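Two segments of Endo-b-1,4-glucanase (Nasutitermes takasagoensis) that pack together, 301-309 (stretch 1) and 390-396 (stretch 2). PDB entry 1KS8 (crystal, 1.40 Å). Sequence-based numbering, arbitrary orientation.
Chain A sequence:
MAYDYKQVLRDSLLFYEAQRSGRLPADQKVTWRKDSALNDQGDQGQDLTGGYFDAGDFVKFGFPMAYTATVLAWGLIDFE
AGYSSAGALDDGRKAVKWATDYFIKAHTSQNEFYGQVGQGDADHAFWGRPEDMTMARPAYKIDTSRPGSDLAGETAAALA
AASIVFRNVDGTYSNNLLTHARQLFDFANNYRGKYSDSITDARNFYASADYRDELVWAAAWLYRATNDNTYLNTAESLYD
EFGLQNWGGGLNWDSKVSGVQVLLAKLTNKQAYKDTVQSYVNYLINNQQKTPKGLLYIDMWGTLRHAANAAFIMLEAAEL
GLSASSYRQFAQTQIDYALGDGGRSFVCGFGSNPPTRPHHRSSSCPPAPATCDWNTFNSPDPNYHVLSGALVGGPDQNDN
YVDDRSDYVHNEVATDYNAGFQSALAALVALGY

Stretch 1, residues 301-309: WGTLRHAAN
Stretch 2 390-396: ALVGGPD

Stretch 1 enters a helix that runs from T303 through N309 and beyond, with G302 as N-cap. Stretch 2 has no regular structure. It runs from L391, beside R305 and A308, to P395, beside L304. Phi/psi are -90/120 at L391, -83/174 at V392, -54/-49 at G393 and -80/171 at P395. G302 and G393 lie closest, CA to CA 4.2 Å; L304 CA is 5.6 Å from G394 CA. G302 has phi/psi 52/52, which favours glycine, and a CB there would clash with R305 NH2.

One direct hydrogen bond joins the stretches. L304 N, free at the helix start, donates to G393 O at 2.9 Å and 169°. Water 2 accepts from R305 N (2.9 Å) and donates to V392 O (2.8 Å). Water 1 sits between T303 OG1 (2.9 Å) and P395 O (2.7 Å) and links them. T303 chi1 is m, -56°.

L304 is the main apolar contact. The mt rotamer (-70°, 168°) brings L304 CD1 to 3.5 Å from G394 CA and 3.9 Å from L391 CD1; L304 CG lies 4.2 Å from P395 CD. G394 (112/-168) has no room for a CB, which would fall 2.7 Å from L304 CG. L391 is tp (180°, 68°); its CD2 reaches A308 CB at 4.5 Å.

R305 (t, m, m, chi4 -81°) turns its end away and folds back on its own stretch. R305 NH2 donates to W301 O at 2.9 Å, and R305 NE to G302 O at 3.0 Å.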

# COMPACT_ATOMS: atom_id res chain seq x y z
N TRP A 301 -0.53 -15.97 -0.13
CA TRP A 301 -0.46 -14.81 0.76
C TRP A 301 -1.11 -13.58 0.12
O TRP A 301 -0.73 -13.18 -0.98
CB TRP A 301 0.99 -14.48 1.12
CG TRP A 301 1.72 -15.58 1.81
CD1 TRP A 301 2.68 -16.39 1.28
CD2 TRP A 301 1.56 -15.99 3.18
NE1 TRP A 301 3.14 -17.28 2.23
CE2 TRP A 301 2.47 -17.06 3.40
CE3 TRP A 301 0.75 -15.57 4.24
CZ2 TRP A 301 2.58 -17.70 4.64
CZ3 TRP A 301 0.86 -16.21 5.47
CH2 TRP A 301 1.77 -17.26 5.66
N GLY A 302 -2.06 -12.99 0.83
CA GLY A 302 -2.74 -11.82 0.30
C GLY A 302 -3.26 -12.08 -1.10
O GLY A 302 -3.02 -11.32 -2.03
N THR A 303 -4.00 -13.18 -1.24
CA THR A 303 -4.54 -13.58 -2.53
C THR A 303 -5.38 -12.50 -3.22
O THR A 303 -5.15 -12.20 -4.39
CB THR A 303 -5.38 -14.86 -2.37
OG1 THR A 303 -4.57 -15.88 -1.77
CG2 THR A 303 -5.88 -15.36 -3.71
N LEU A 304 -6.33 -11.92 -2.51
CA LEU A 304 -7.16 -10.88 -3.12
C LEU A 304 -6.32 -9.66 -3.47
O LEU A 304 -6.55 -9.01 -4.49
CB LEU A 304 -8.32 -10.51 -2.20
CG LEU A 304 -9.37 -11.63 -2.09
CD1 LEU A 304 -10.33 -11.33 -0.96
CD2 LEU A 304 -10.13 -11.76 -3.41
N ARG A 305 -5.35 -9.34 -2.62
CA ARG A 305 -4.45 -8.21 -2.85
C ARG A 305 -3.73 -8.39 -4.19
O ARG A 305 -3.57 -7.44 -4.95
CB ARG A 305 -3.44 -8.10 -1.70
CG ARG A 305 -2.18 -7.28 -1.97
CD ARG A 305 -1.10 -8.11 -2.69
NE ARG A 305 -0.74 -9.33 -1.96
CZ ARG A 305 0.11 -9.38 -0.93
NH1 ARG A 305 0.71 -8.28 -0.49
NH2 ARG A 305 0.37 -10.55 -0.35
N HIS A 306 -3.29 -9.62 -4.48
CA HIS A 306 -2.60 -9.86 -5.74
C HIS A 306 -3.54 -9.67 -6.92
O HIS A 306 -3.15 -9.11 -7.94
CB HIS A 306 -2.00 -11.28 -5.77
CG HIS A 306 -0.77 -11.43 -4.93
ND1 HIS A 306 0.37 -10.69 -5.14
CD2 HIS A 306 -0.50 -12.26 -3.89
CE1 HIS A 306 1.29 -11.05 -4.26
NE2 HIS A 306 0.79 -12.00 -3.49
N ALA A 307 -4.78 -10.13 -6.79
CA ALA A 307 -5.76 -9.99 -7.87
C ALA A 307 -6.12 -8.52 -8.09
O ALA A 307 -6.26 -8.06 -9.22
CB ALA A 307 -7.01 -10.80 -7.56
N ALA A 308 -6.26 -7.77 -6.99
CA ALA A 308 -6.59 -6.35 -7.10
C ALA A 308 -5.40 -5.56 -7.66
O ALA A 308 -5.59 -4.60 -8.41
CB ALA A 308 -7.01 -5.80 -5.75
N ASN A 309 -4.18 -5.95 -7.30
CA ASN A 309 -3.00 -5.26 -7.81
C ASN A 309 -2.92 -5.48 -9.32
O ASN A 309 -2.60 -4.56 -10.07
CB ASN A 309 -1.72 -5.80 -7.17
CG ASN A 309 -1.53 -5.31 -5.75
OD1 ASN A 309 -2.38 -4.60 -5.21
ND2 ASN A 309 -0.41 -5.68 -5.13
N ALA A 390 -11.73 -2.96 4.85
CA ALA A 390 -10.56 -3.84 4.80
C ALA A 390 -10.70 -5.06 3.89
O ALA A 390 -11.64 -5.84 4.04
CB ALA A 390 -10.20 -4.30 6.21
N LEU A 391 -9.76 -5.21 2.97
CA LEU A 391 -9.74 -6.35 2.06
C LEU A 391 -8.92 -7.46 2.74
O LEU A 391 -7.75 -7.26 3.05
CB LEU A 391 -9.07 -5.96 0.73
CG LEU A 391 -8.97 -7.05 -0.34
CD1 LEU A 391 -10.36 -7.41 -0.84
CD2 LEU A 391 -8.10 -6.56 -1.49
N VAL A 392 -9.54 -8.61 2.98
CA VAL A 392 -8.82 -9.70 3.64
C VAL A 392 -8.00 -10.53 2.65
O VAL A 392 -8.07 -10.31 1.44
CB VAL A 392 -9.80 -10.66 4.39
CG1 VAL A 392 -10.56 -9.90 5.46
CG2 VAL A 392 -10.75 -11.33 3.41
N GLY A 393 -7.21 -11.46 3.18
CA GLY A 393 -6.41 -12.32 2.33
C GLY A 393 -7.30 -12.98 1.30
O GLY A 393 -6.99 -12.99 0.10
N GLY A 394 -8.40 -13.56 1.75
CA GLY A 394 -9.33 -14.18 0.82
C GLY A 394 -9.46 -15.68 0.87
O GLY A 394 -8.97 -16.34 1.79
N PRO A 395 -10.12 -16.26 -0.14
CA PRO A 395 -10.34 -17.70 -0.26
C PRO A 395 -9.14 -18.45 -0.79
O PRO A 395 -8.15 -17.85 -1.24
CB PRO A 395 -11.53 -17.78 -1.21
CG PRO A 395 -11.21 -16.68 -2.17
CD PRO A 395 -10.75 -15.54 -1.26
N ASP A 396 -9.20 -19.78 -0.75
CA ASP A 396 -8.10 -20.58 -1.26
C ASP A 396 -8.27 -20.77 -2.77
O ASP A 396 -9.16 -20.17 -3.38
CB ASP A 396 -8.02 -21.95 -0.55
CG ASP A 396 -9.23 -22.84 -0.79
OD1 ASP A 396 -10.02 -22.56 -1.71
OD2 ASP A 396 -9.37 -23.83 -0.05
O HOH W 1 -6.12 -17.14 0.34
O HOH W 2 -5.58 -9.85 0.25